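Local coordinates for protein anaphase-promoting complex subunit cut9 (Schizosaccharomyces pombe, PDB 2XPI) that serves as a tetratricopeptide-repeat subunit of the anaphase-promoting complex, a ubiquitin ligase controlling mitosis and G1, dimerising with itself and binding hcn1, at residues K224-V229 / Y234-Q239; Q239-H244 / D249-L254; L258-Y263 / S273-K278; T329-L332 / Y337-D340. All coordinates share one frame; numbering follows the deposited sequence.

Contact 1 (K224-V229 / Y234-Q239); sequences KEALMV and YEAFDQ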
loop_
_atom_site.group_PDB
_atom_site.type_symbol
_atom_site.label_atom_id
_atom_site.label_comp_id
_atom_site.label_asym_id
_atom_site.label_seq_id
_atom_site.Cartn_x
_atom_site.Cartn_y
_atom_site.Cartn_z
ATOM N N LYS A 224 -25.454 10.572 -6.687
ATOM C CA LYS A 224 -26.172 11.245 -7.765
ATOM C C LYS A 224 -25.803 12.732 -7.729
ATOM O O LYS A 224 -25.635 13.384 -8.767
ATOM C CB LYS A 224 -27.691 11.110 -7.571
ATOM C CG LYS A 224 -28.394 9.961 -8.327
ATOM N N GLU A 225 -25.686 13.279 -6.522
ATOM C CA GLU A 225 -25.425 14.695 -6.401
ATOM C C GLU A 225 -24.073 15.085 -6.965
ATOM O O GLU A 225 -23.960 16.119 -7.634
ATOM C CB GLU A 225 -25.558 15.171 -4.969
ATOM C CG GLU A 225 -26.505 16.326 -4.922
ATOM C CD GLU A 225 -26.227 17.283 -3.808
ATOM O OE1 GLU A 225 -26.504 18.494 -4.001
ATOM O OE2 GLU A 225 -25.744 16.822 -2.747
ATOM N N ALA A 226 -23.050 14.276 -6.687
ATOM C CA ALA A 226 -21.734 14.507 -7.260
ATOM C C ALA A 226 -21.850 14.720 -8.767
ATOM O O ALA A 226 -21.379 15.734 -9.299
ATOM C CB ALA A 226 -20.791 13.338 -6.947
ATOM N N LEU A 227 -22.497 13.774 -9.451
ATOM C CA LEU A 227 -22.617 13.821 -10.903
ATOM C C LEU A 227 -23.394 15.042 -11.391
ATOM O O LEU A 227 -22.978 15.706 -12.337
ATOM C CB LEU A 227 -23.200 12.522 -11.456
ATOM C CG LEU A 227 -22.211 11.414 -11.844
ATOM C CD1 LEU A 227 -22.903 10.235 -12.485
ATOM C CD2 LEU A 227 -21.126 11.928 -12.799
ATOM N N MET A 228 -24.513 15.365 -10.759
ATOM C CA MET A 228 -25.241 16.565 -11.160
ATOM C C MET A 228 -24.363 17.797 -10.988
ATOM O O MET A 228 -24.377 18.693 -11.833
ATOM C CB MET A 228 -26.546 16.726 -10.377
ATOM C CG MET A 228 -27.512 15.569 -10.528
ATOM S SD MET A 228 -27.965 15.292 -12.249
ATOM C CE MET A 228 -28.892 16.783 -12.625
ATOM N N VAL A 229 -23.587 17.836 -9.899
ATOM C CA VAL A 229 -22.698 18.968 -9.626
ATOM C C VAL A 229 -21.583 19.129 -10.671
ATOM O O VAL A 229 -21.278 20.247 -11.100
ATOM C CB VAL A 229 -22.074 18.883 -8.217
ATOM C CG1 VAL A 229 -21.016 19.979 -8.025
ATOM C CG2 VAL A 229 -23.150 18.974 -7.156
ATOM N N TYR A 234 -16.540 10.842 -12.389
ATOM C CA TYR A 234 -16.724 9.472 -12.781
ATOM C C TYR A 234 -16.509 8.438 -11.647
ATOM O O TYR A 234 -16.964 7.309 -11.784
ATOM C CB TYR A 234 -15.842 9.196 -14.006
ATOM C CG TYR A 234 -15.783 7.766 -14.461
ATOM C CD1 TYR A 234 -16.465 7.348 -15.592
ATOM C CD2 TYR A 234 -15.013 6.838 -13.773
ATOM C CE1 TYR A 234 -16.395 6.035 -16.018
ATOM C CE2 TYR A 234 -14.928 5.545 -14.185
ATOM C CZ TYR A 234 -15.622 5.132 -15.300
ATOM O OH TYR A 234 -15.528 3.805 -15.683
ATOM N N GLU A 235 -15.841 8.787 -10.545
ATOM C CA GLU A 235 -15.708 7.822 -9.444
ATOM C C GLU A 235 -17.092 7.546 -8.884
ATOM O O GLU A 235 -17.358 6.436 -8.435
ATOM C CB GLU A 235 -14.826 8.297 -8.266
ATOM C CG GLU A 235 -13.327 8.361 -8.479
ATOM C CD GLU A 235 -12.595 7.030 -8.592
ATOM O OE1 GLU A 235 -12.733 6.117 -7.754
ATOM O OE2 GLU A 235 -11.796 6.927 -9.529
ATOM N N ALA A 236 -17.942 8.577 -8.862
ATOM C CA ALA A 236 -19.334 8.450 -8.436
ATOM C C ALA A 236 -20.156 7.556 -9.383
ATOM O O ALA A 236 -20.790 6.603 -8.949
ATOM C CB ALA A 236 -19.969 9.816 -8.333
ATOM N N PHE A 237 -20.147 7.893 -10.665
ATOM C CA PHE A 237 -20.777 7.112 -11.725
ATOM C C PHE A 237 -20.351 5.661 -11.628
ATOM O O PHE A 237 -21.171 4.740 -11.659
ATOM C CB PHE A 237 -20.330 7.673 -13.083
ATOM C CG PHE A 237 -21.080 7.129 -14.247
ATOM C CD1 PHE A 237 -22.465 7.207 -14.296
ATOM C CD2 PHE A 237 -20.409 6.549 -15.308
ATOM C CE1 PHE A 237 -23.172 6.691 -15.381
ATOM C CE2 PHE A 237 -21.103 6.049 -16.398
ATOM C CZ PHE A 237 -22.487 6.113 -16.432
ATOM N N ASP A 238 -19.050 5.451 -11.513
ATOM C CA ASP A 238 -18.550 4.102 -11.414
ATOM C C ASP A 238 -19.082 3.397 -10.160
ATOM O O ASP A 238 -19.339 2.204 -10.194
ATOM C CB ASP A 238 -17.027 4.090 -11.459
ATOM C CG ASP A 238 -16.461 2.713 -11.213
ATOM O OD1 ASP A 238 -15.730 2.534 -10.207
ATOM O OD2 ASP A 238 -16.778 1.797 -12.005
ATOM N N GLN A 239 -19.245 4.121 -9.055
ATOM C CA GLN A 239 -19.852 3.525 -7.872
ATOM C C GLN A 239 -21.328 3.195 -8.112
ATOM O O GLN A 239 -21.752 2.073 -7.881
ATOM C CB GLN A 239 -19.706 4.414 -6.637
ATOM C CG GLN A 239 -18.324 4.396 -5.986
ATOM C CD GLN A 239 -17.776 2.993 -5.754
ATOM O OE1 GLN A 239 -18.314 2.218 -4.958
ATOM N NE2 GLN A 239 -16.693 2.665 -6.443
#
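A chi1 of -170°, with CG opposite the backbone N, swings the F237 ring out on the flank of its helix that L227 also reaches, while L227, at an intermediate chi1 of -91°, extends CD1 to meet it. L227 CD1 lies 3.6 Å from F237 CD1 and 3.7 Å from F237 CB, so one methyl packs into the corner where the ring leaves CB. The two side chains cross obliquely. Beside them the helices meet through their smallest side chains: A226 CB and A236 CB stand 3.9 Å apart, each methyl pointing at the opposing helix. These alanines let the segment axes approach to 8.4 Å at 140° between their directions. The contact is wholly apolar and buried, and illustrates how successive TPR units join, since 224-229 belongs to TPR 4 and 234-239 to TPR 5. Helix 198-212 lies against both segments, C203 touching E225 and Y204 touching E235 and Q239. On the L227 and F237 side, L254 and V255 of helix 248-257 continue the apolar layer. Y234 stacks on F105 of the second subunit, placing helix 234-242 at the homodimer interface.

Contact 2 (Q239-H244 / D249-L254); sequences QLVSNH and DEEWDL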
loop_
_atom_site.group_PDB
_atom_site.type_symbol
_atom_site.label_atom_id
_atom_site.label_comp_id
_atom_site.label_asym_id
_atom_site.label_seq_id
_atom_site.Cartn_x
_atom_site.Cartn_y
_atom_site.Cartn_z
ATOM N N GLN A 239 -19.245 4.121 -9.055
ATOM C CA GLN A 239 -19.852 3.525 -7.872
ATOM C C GLN A 239 -21.328 3.195 -8.112
ATOM O O GLN A 239 -21.752 2.073 -7.881
ATOM C CB GLN A 239 -19.706 4.414 -6.637
ATOM C CG GLN A 239 -18.324 4.396 -5.986
ATOM C CD GLN A 239 -17.776 2.993 -5.754
ATOM O OE1 GLN A 239 -18.314 2.218 -4.958
ATOM N NE2 GLN A 239 -16.693 2.665 -6.443
ATOM N N LEU A 240 -22.109 4.167 -8.572
ATOM C CA LEU A 240 -23.511 3.916 -8.881
ATOM C C LEU A 240 -23.659 2.683 -9.752
ATOM O O LEU A 240 -24.328 1.739 -9.373
ATOM C CB LEU A 240 -24.140 5.114 -9.576
ATOM C CG LEU A 240 -24.403 6.288 -8.637
ATOM C CD1 LEU A 240 -24.578 7.566 -9.426
ATOM C CD2 LEU A 240 -25.617 6.023 -7.749
ATOM N N VAL A 241 -23.028 2.693 -10.913
ATOM C CA VAL A 241 -23.092 1.574 -11.837
ATOM C C VAL A 241 -22.535 0.246 -11.295
ATOM O O VAL A 241 -23.147 -0.799 -11.475
ATOM C CB VAL A 241 -22.381 1.927 -13.139
ATOM C CG1 VAL A 241 -22.149 0.685 -13.960
ATOM C CG2 VAL A 241 -23.186 2.971 -13.904
ATOM N N SER A 242 -21.392 0.279 -10.623
ATOM C CA SER A 242 -20.776 -0.943 -10.077
ATOM C C SER A 242 -21.457 -1.528 -8.855
ATOM O O SER A 242 -21.359 -2.722 -8.623
ATOM C CB SER A 242 -19.311 -0.706 -9.720
ATOM O OG SER A 242 -18.504 -0.916 -10.854
ATOM N N ASN A 243 -22.081 -0.681 -8.045
ATOM C CA ASN A 243 -22.807 -1.129 -6.865
ATOM C C ASN A 243 -24.279 -1.317 -7.207
ATOM O O ASN A 243 -25.103 -1.599 -6.335
ATOM C CB ASN A 243 -22.657 -0.134 -5.716
ATOM C CG ASN A 243 -21.342 -0.292 -4.974
ATOM O OD1 ASN A 243 -20.785 -1.388 -4.901
ATOM N ND2 ASN A 243 -20.843 0.810 -4.405
ATOM N N HIS A 244 -24.588 -1.152 -8.494
ATOM C CA HIS A 244 -25.931 -1.369 -9.025
ATOM C C HIS A 244 -26.975 -0.668 -8.167
ATOM O O HIS A 244 -28.044 -1.206 -7.901
ATOM C CB HIS A 244 -26.219 -2.872 -9.147
ATOM C CG HIS A 244 -25.208 -3.611 -9.969
ATOM N ND1 HIS A 244 -25.171 -3.537 -11.346
ATOM C CD2 HIS A 244 -24.188 -4.426 -9.607
ATOM C CE1 HIS A 244 -24.172 -4.275 -11.798
ATOM N NE2 HIS A 244 -23.562 -4.829 -10.763
ATOM N N ASP A 249 -33.508 2.145 -15.948
ATOM C CA ASP A 249 -34.150 3.424 -16.253
ATOM C C ASP A 249 -33.487 4.585 -15.527
ATOM O O ASP A 249 -33.103 5.561 -16.157
ATOM C CB ASP A 249 -35.646 3.385 -15.926
ATOM C CG ASP A 249 -36.473 2.725 -17.026
ATOM O OD1 ASP A 249 -35.934 2.545 -18.150
ATOM O OD2 ASP A 249 -37.662 2.394 -16.765
ATOM N N GLU A 250 -33.356 4.478 -14.209
ATOM C CA GLU A 250 -32.707 5.504 -13.411
ATOM C C GLU A 250 -31.350 5.934 -13.995
ATOM O O GLU A 250 -31.022 7.114 -13.993
ATOM C CB GLU A 250 -32.488 5.008 -11.986
ATOM C CG GLU A 250 -33.729 4.844 -11.144
ATOM C CD GLU A 250 -33.412 4.191 -9.804
ATOM O OE1 GLU A 250 -32.674 3.178 -9.790
ATOM O OE2 GLU A 250 -33.892 4.687 -8.762
ATOM N N GLU A 251 -30.569 4.967 -14.479
ATOM C CA GLU A 251 -29.245 5.226 -15.044
ATOM C C GLU A 251 -29.301 6.076 -16.308
ATOM O O GLU A 251 -28.517 7.006 -16.467
ATOM C CB GLU A 251 -28.502 3.918 -15.325
ATOM C CG GLU A 251 -27.758 3.338 -14.113
ATOM C CD GLU A 251 -27.384 1.851 -14.284
ATOM O OE1 GLU A 251 -27.643 1.292 -15.384
ATOM O OE2 GLU A 251 -26.839 1.250 -13.314
ATOM N N TRP A 252 -30.229 5.759 -17.206
ATOM C CA TRP A 252 -30.416 6.561 -18.407
ATOM C C TRP A 252 -30.941 7.955 -18.090
ATOM O O TRP A 252 -30.473 8.939 -18.650
ATOM C CB TRP A 252 -31.326 5.850 -19.409
ATOM C CG TRP A 252 -30.588 4.838 -20.212
ATOM C CD1 TRP A 252 -30.476 3.497 -19.951
ATOM C CD2 TRP A 252 -29.829 5.081 -21.401
ATOM N NE1 TRP A 252 -29.698 2.892 -20.913
ATOM C CE2 TRP A 252 -29.290 3.846 -21.814
ATOM C CE3 TRP A 252 -29.551 6.225 -22.157
ATOM C CZ2 TRP A 252 -28.491 3.728 -22.955
ATOM C CZ3 TRP A 252 -28.764 6.104 -23.281
ATOM C CH2 TRP A 252 -28.242 4.865 -23.671
ATOM N N ASP A 253 -31.911 8.052 -17.194
ATOM C CA ASP A 253 -32.414 9.367 -16.824
ATOM C C ASP A 253 -31.319 10.199 -16.154
ATOM O O ASP A 253 -31.316 11.428 -16.238
ATOM C CB ASP A 253 -33.643 9.255 -15.918
ATOM C CG ASP A 253 -33.936 10.548 -15.154
ATOM O OD1 ASP A 253 -33.269 10.787 -14.114
ATOM O OD2 ASP A 253 -34.835 11.317 -15.581
ATOM N N LEU A 254 -30.392 9.532 -15.480
ATOM C CA LEU A 254 -29.327 10.250 -14.831
ATOM C C LEU A 254 -28.441 10.868 -15.903
ATOM O O LEU A 254 -28.285 12.083 -15.923
ATOM C CB LEU A 254 -28.525 9.354 -13.894
ATOM C CG LEU A 254 -27.316 10.002 -13.205
ATOM C CD1 LEU A 254 -27.683 11.195 -12.335
ATOM C CD2 LEU A 254 -26.597 8.985 -12.374
#
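L240 and L254 meet through single methyls, L240 CD1 lying 3.8 Å from L254 CD2, with the two side chains crossing at about a right angle. Next to this apolar pair, the E251 side chain crosses V241, again nearly perpendicular, and sets its carboxylate against it: E251 OE2 is 4.0 Å from V241 CA and 4.1 Å from V241 CG2. This second meeting is one of van der Waals contact, and no hydrogen bond spans the two segments. Conformation helps explain both. L254 places CG anti to the backbone N (chi1 177°), which turns the branched end across the gap, whereas E251 is extended beyond CG (chi2 163°), a reach that brings its carboxylate to the other helix although its CB does not point there.

In the next shell, helix 234-242 closes in a Schellman motif. H244 takes a positive phi of 48°, and H244 N makes a weak bond back to V241 O. The turn folds the imidazole of H244 over that same carbonyl, V241 O lying 3.4 Å above the ring plane and offset toward its rim. H244 ND1 then stands 5.4 Å from E251 OE2, which might slightly favour a protonated histidine, although its charge is not known.

Both segments belong to TPR 5 and illustrate the helix-turn-helix hairpin from which such repeats are built. Helix 216-229 packs against the apolar side of the hairpin, Y223 touching L240 while M228 touches L254. From helix 248-257, W252 stacks on H284 and reaches E287 and L288 of helix 285-296.

Contact 3 (L258-Y263 / S273-K278); sequences LNYSTY and SLYMLK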
loop_
_atom_site.group_PDB
_atom_site.type_symbol
_atom_site.label_atom_id
_atom_site.label_comp_id
_atom_site.label_asym_id
_atom_site.label_seq_id
_atom_site.Cartn_x
_atom_site.Cartn_y
_atom_site.Cartn_z
ATOM N N LEU A 258 -27.819 15.040 -16.831
ATOM C CA LEU A 258 -26.550 15.636 -16.412
ATOM C C LEU A 258 -26.208 16.949 -17.182
ATOM O O LEU A 258 -26.644 17.158 -18.317
ATOM C CB LEU A 258 -25.447 14.601 -16.598
ATOM C CG LEU A 258 -24.713 14.009 -15.393
ATOM C CD1 LEU A 258 -25.647 13.589 -14.274
ATOM C CD2 LEU A 258 -23.806 12.841 -15.838
ATOM N N ASN A 259 -25.434 17.826 -16.553
ATOM C CA ASN A 259 -25.072 19.120 -17.123
ATOM C C ASN A 259 -23.647 19.088 -17.698
ATOM O O ASN A 259 -22.661 19.386 -17.012
ATOM C CB ASN A 259 -25.210 20.189 -16.034
ATOM C CG ASN A 259 -24.690 21.574 -16.457
ATOM O OD1 ASN A 259 -24.478 21.863 -17.642
ATOM N ND2 ASN A 259 -24.499 22.442 -15.465
ATOM N N TYR A 260 -23.542 18.731 -18.968
ATOM C CA TYR A 260 -22.245 18.446 -19.543
ATOM C C TYR A 260 -21.358 19.674 -19.734
ATOM O O TYR A 260 -20.175 19.544 -20.049
ATOM C CB TYR A 260 -22.393 17.610 -20.819
ATOM C CG TYR A 260 -22.874 16.204 -20.519
ATOM C CD1 TYR A 260 -22.026 15.270 -19.930
ATOM C CD2 TYR A 260 -24.173 15.820 -20.784
ATOM C CE1 TYR A 260 -22.457 13.995 -19.636
ATOM C CE2 TYR A 260 -24.617 14.554 -20.491
ATOM C CZ TYR A 260 -23.757 13.645 -19.919
ATOM O OH TYR A 260 -24.208 12.377 -19.629
ATOM N N SER A 261 -21.908 20.861 -19.507
ATOM C CA SER A 261 -21.104 22.083 -19.595
ATOM C C SER A 261 -20.033 22.117 -18.504
ATOM O O SER A 261 -19.064 22.860 -18.587
ATOM C CB SER A 261 -21.989 23.331 -19.533
ATOM O OG SER A 261 -22.866 23.373 -20.651
ATOM N N THR A 262 -20.217 21.303 -17.474
ATOM C CA THR A 262 -19.218 21.201 -16.431
ATOM C C THR A 262 -18.015 20.411 -16.943
ATOM O O THR A 262 -16.944 20.442 -16.332
ATOM C CB THR A 262 -19.779 20.587 -15.133
ATOM O OG1 THR A 262 -20.115 19.206 -15.345
ATOM C CG2 THR A 262 -21.009 21.368 -14.670
ATOM N N TYR A 263 -18.196 19.703 -18.061
ATOM C CA TYR A 263 -17.055 19.186 -18.829
ATOM C C TYR A 263 -16.653 20.208 -19.879
ATOM O O TYR A 263 -15.574 20.784 -19.803
ATOM C CB TYR A 263 -17.372 17.851 -19.499
ATOM C CG TYR A 263 -16.463 17.487 -20.665
ATOM C CD1 TYR A 263 -15.096 17.260 -20.484
ATOM C CD2 TYR A 263 -16.977 17.348 -21.949
ATOM C CE1 TYR A 263 -14.267 16.907 -21.559
ATOM C CE2 TYR A 263 -16.170 17.007 -23.016
ATOM C CZ TYR A 263 -14.820 16.785 -22.817
ATOM O OH TYR A 263 -14.043 16.451 -23.897
ATOM N N SER A 273 -21.791 10.507 -24.735
ATOM C CA SER A 273 -21.714 9.235 -25.470
ATOM C C SER A 273 -20.839 8.222 -24.729
ATOM O O SER A 273 -21.138 7.033 -24.701
ATOM C CB SER A 273 -21.178 9.426 -26.901
ATOM O OG SER A 273 -21.894 10.409 -27.647
ATOM N N LEU A 274 -19.741 8.686 -24.143
ATOM C CA LEU A 274 -18.896 7.810 -23.334
ATOM C C LEU A 274 -19.695 7.184 -22.207
ATOM O O LEU A 274 -19.580 5.991 -21.955
ATOM C CB LEU A 274 -17.719 8.587 -22.738
ATOM C CG LEU A 274 -16.309 8.438 -23.313
ATOM C CD1 LEU A 274 -16.313 8.170 -24.794
ATOM C CD2 LEU A 274 -15.501 9.680 -22.993
ATOM N N TYR A 275 -20.499 7.990 -21.519
ATOM C CA TYR A 275 -21.287 7.489 -20.391
ATOM C C TYR A 275 -22.346 6.479 -20.837
ATOM O O TYR A 275 -22.498 5.418 -20.247
ATOM C CB TYR A 275 -21.913 8.656 -19.613
ATOM C CG TYR A 275 -20.917 9.342 -18.704
ATOM C CD1 TYR A 275 -21.295 10.383 -17.868
ATOM C CD2 TYR A 275 -19.593 8.929 -18.681
ATOM C CE1 TYR A 275 -20.383 10.982 -17.029
ATOM C CE2 TYR A 275 -18.680 9.528 -17.865
ATOM C CZ TYR A 275 -19.074 10.554 -17.037
ATOM O OH TYR A 275 -18.128 11.133 -16.222
ATOM N N MET A 276 -23.063 6.806 -21.900
ATOM C CA MET A 276 -24.059 5.904 -22.443
ATOM C C MET A 276 -23.477 4.522 -22.773
ATOM O O MET A 276 -24.176 3.520 -22.692
ATOM C CB MET A 276 -24.767 6.548 -23.642
ATOM C CG MET A 276 -25.690 7.710 -23.226
ATOM S SD MET A 276 -26.396 8.662 -24.596
ATOM C CE MET A 276 -25.789 7.631 -25.898
ATOM N N LEU A 277 -22.195 4.457 -23.116
ATOM C CA LEU A 277 -21.567 3.166 -23.397
ATOM C C LEU A 277 -21.505 2.271 -22.166
ATOM O O LEU A 277 -21.304 1.065 -22.296
ATOM C CB LEU A 277 -20.144 3.333 -23.931
ATOM C CG LEU A 277 -19.875 3.986 -25.281
ATOM C CD1 LEU A 277 -18.456 3.640 -25.683
ATOM C CD2 LEU A 277 -20.862 3.522 -26.350
ATOM N N LYS A 278 -21.641 2.860 -20.977
ATOM C CA LYS A 278 -21.586 2.099 -19.723
ATOM C C LYS A 278 -22.925 1.452 -19.366
ATOM O O LYS A 278 -23.011 0.659 -18.427
ATOM C CB LYS A 278 -21.148 3.001 -18.566
ATOM C CG LYS A 278 -19.713 3.482 -18.664
ATOM C CD LYS A 278 -18.822 2.314 -19.050
ATOM C CE LYS A 278 -17.340 2.625 -18.893
ATOM N NZ LYS A 278 -16.551 1.358 -19.002
#
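The backbones stay well apart here, L258 CA and Y275 CA being 10.5 Å from each other, so long side chains from both segments bridge the interval. Y275 supplies the meeting point. At the edge of its ring, near the ring plane, L258 CD2 lies 4.1 Å from both Y275 CD1 and Y275 CE1. Y260 arrives with its phenol end: Y260 OH is 3.9 Å from Y275 CD1, and Y275 CD1 in turn sits at the rim of the Y260 ring, close to its plane. These are van der Waals contacts. The hydroxyls are engaged elsewhere, Y260 OH with V255 O and Y275 OH with A231 O, which helps hold each phenol in place.

Segment 273-278 belongs to TPR 6, and the contact illustrates how an irregular connection can be fitted onto the next superhelical repeat, with W90 of the second subunit lying on Y275 in the region where TPR 1-7 form the homodimer. F237 stacks on the same tyrosine ring.

The connection itself is shaped by N259. Its carbonyl O takes two bonds from T262, 3.0 Å from T262 OG1 and 3.1 Å from T262 N, the hydroxyl approaching at a C=O...O angle of 163°. N259 OD1 adds a weak capping bond to S261 N at the entry to the short helix 261-264, and T262 OG1 is also bonded to A231 N.

Contact 4 (T329-L332 / Y337-D340); sequences TKIL and YNLD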
loop_
_atom_site.group_PDB
_atom_site.type_symbol
_atom_site.label_atom_id
_atom_site.label_comp_id
_atom_site.label_asym_id
_atom_site.label_seq_id
_atom_site.Cartn_x
_atom_site.Cartn_y
_atom_site.Cartn_z
ATOM N N THR A 329 -11.151 -11.236 -27.749
ATOM C CA THR A 329 -9.796 -11.742 -27.875
ATOM C C THR A 329 -8.837 -10.641 -28.354
ATOM O O THR A 329 -7.696 -10.576 -27.909
ATOM C CB THR A 329 -9.760 -12.920 -28.878
ATOM O OG1 THR A 329 -10.532 -14.021 -28.366
ATOM C CG2 THR A 329 -8.334 -13.360 -29.132
ATOM N N LYS A 330 -9.301 -9.776 -29.255
ATOM C CA LYS A 330 -8.489 -8.648 -29.721
ATOM C C LYS A 330 -8.178 -7.668 -28.597
ATOM O O LYS A 330 -7.082 -7.110 -28.543
ATOM C CB LYS A 330 -9.179 -7.902 -30.871
ATOM N N ILE A 331 -9.152 -7.436 -27.718
ATOM C CA ILE A 331 -8.953 -6.571 -26.557
ATOM C C ILE A 331 -7.890 -7.179 -25.647
ATOM O O ILE A 331 -7.062 -6.475 -25.080
ATOM C CB ILE A 331 -10.268 -6.364 -25.753
ATOM C CG1 ILE A 331 -11.335 -5.672 -26.607
ATOM C CG2 ILE A 331 -10.021 -5.545 -24.492
ATOM C CD1 ILE A 331 -12.548 -5.228 -25.808
ATOM N N LEU A 332 -7.906 -8.498 -25.530
ATOM C CA LEU A 332 -6.970 -9.198 -24.666
ATOM C C LEU A 332 -5.537 -9.243 -25.187
ATOM O O LEU A 332 -4.609 -9.481 -24.418
ATOM C CB LEU A 332 -7.470 -10.609 -24.380
ATOM C CG LEU A 332 -7.857 -10.802 -22.918
ATOM C CD1 LEU A 332 -7.787 -9.466 -22.147
ATOM C CD2 LEU A 332 -9.233 -11.414 -22.848
ATOM N N TYR A 337 -3.891 -6.522 -19.647
ATOM C CA TYR A 337 -4.232 -6.295 -18.246
ATOM C C TYR A 337 -5.617 -5.706 -18.105
ATOM O O TYR A 337 -5.983 -5.226 -17.036
ATOM C CB TYR A 337 -3.221 -5.376 -17.556
ATOM C CG TYR A 337 -1.833 -5.945 -17.486
ATOM C CD1 TYR A 337 -1.357 -6.503 -16.313
ATOM C CD2 TYR A 337 -0.997 -5.930 -18.600
ATOM C CE1 TYR A 337 -0.079 -7.023 -16.240
ATOM C CE2 TYR A 337 0.280 -6.447 -18.539
ATOM C CZ TYR A 337 0.734 -6.996 -17.350
ATOM O OH TYR A 337 2.003 -7.524 -17.267
ATOM N N ASN A 338 -6.392 -5.719 -19.182
ATOM C CA ASN A 338 -7.788 -5.345 -19.044
ATOM C C ASN A 338 -8.618 -6.495 -18.442
ATOM O O ASN A 338 -8.634 -7.614 -18.966
ATOM C CB ASN A 338 -8.379 -4.866 -20.360
ATOM C CG ASN A 338 -9.809 -4.425 -20.196
ATOM O OD1 ASN A 338 -10.553 -5.014 -19.411
ATOM N ND2 ASN A 338 -10.203 -3.389 -20.912
ATOM N N LEU A 339 -9.294 -6.212 -17.337
ATOM C CA LEU A 339 -9.968 -7.251 -16.575
ATOM C C LEU A 339 -11.481 -7.263 -16.779
ATOM O O LEU A 339 -12.135 -8.293 -16.585
ATOM C CB LEU A 339 -9.633 -7.107 -15.092
ATOM C CG LEU A 339 -8.706 -8.198 -14.555
ATOM C CD1 LEU A 339 -7.826 -8.731 -15.678
ATOM C CD2 LEU A 339 -7.881 -7.700 -13.382
ATOM N N ASP A 340 -12.032 -6.123 -17.179
ATOM C CA ASP A 340 -13.462 -5.997 -17.423
ATOM C C ASP A 340 -13.903 -6.863 -18.586
ATOM O O ASP A 340 -15.083 -7.119 -18.771
ATOM C CB ASP A 340 -13.814 -4.555 -17.761
ATOM C CG ASP A 340 -13.524 -3.592 -16.623
ATOM O OD1 ASP A 340 -13.233 -2.417 -16.948
ATOM O OD2 ASP A 340 -13.598 -3.993 -15.427
#
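N338 presents a flat side of its amide to I331, whose CG2 methyl lies above the amide plane and is nearest to ND2, with I331 CG2 and N338 ND2 4.2 Å apart. The setting is the return of the chain after a TPR helix: 329-332 lies in TPR 7, on helix 321-334. The loop 337-340 leads on to helix 342-352 and TPR 8. It serves as an example of how a repeat junction can be packed by one asparagine, side chain and main chain, set against two aliphatic residues.

Two like torsions contribute to the orientation. The N338 side chain stands anti to the backbone N (chi1 -178°) and points at the helix, and the CG2 branch of I331 is likewise anti to its own backbone N, so that methyl and amide face each other across the gap. L332 meets the same asparagine from the main-chain side. L332 CD1 lies 3.8 Å from N338 O, well off the line of the carbonyl, with a C=O...CD1 angle of about 144°. Two aliphatic residues thus take the two ends of N338, one its side-chain amide and the other its peptide carbonyl, and no hydrogen bond joins the segments.

Beyond them, V341 packs on both I331 and L332, and Y342 and H345 of helix 342-352 also reach L332. Y337 points away and packs on C138 of the second subunit. The amide of N338 is steadied within the loop, where OD1 has a weak bond to V341 N and, in the manner of an Asx turn, another weak one to D340 N, 2.9 Å away with an N-H...O angle of only 117°.

Overall arrangement
Contacts 1, 2 and 3 form one continuous region, whereas contact 4 lies further along, at TPR 7 and the loop after it, its centre about 24 to 26 Å from theirs and touching none of them. Contacts 1 and 2 share helix 234-242, M228 packs on L258 between contacts 1 and 3, and W252 and M276 join contact 2 to contact 3. The all-apolar contact 1 and the tyrosine-rich contact 3 are buried, and both reach the second subunit, as does contact 4 through Y337; contact 2 does not. Contact 2 is only partly buried and admits a carboxylate. Contact 4, largely buried, sets an asparagine against isoleucine and leucine, unlike the alanine, leucine and aromatic packing of contacts 1 and 3.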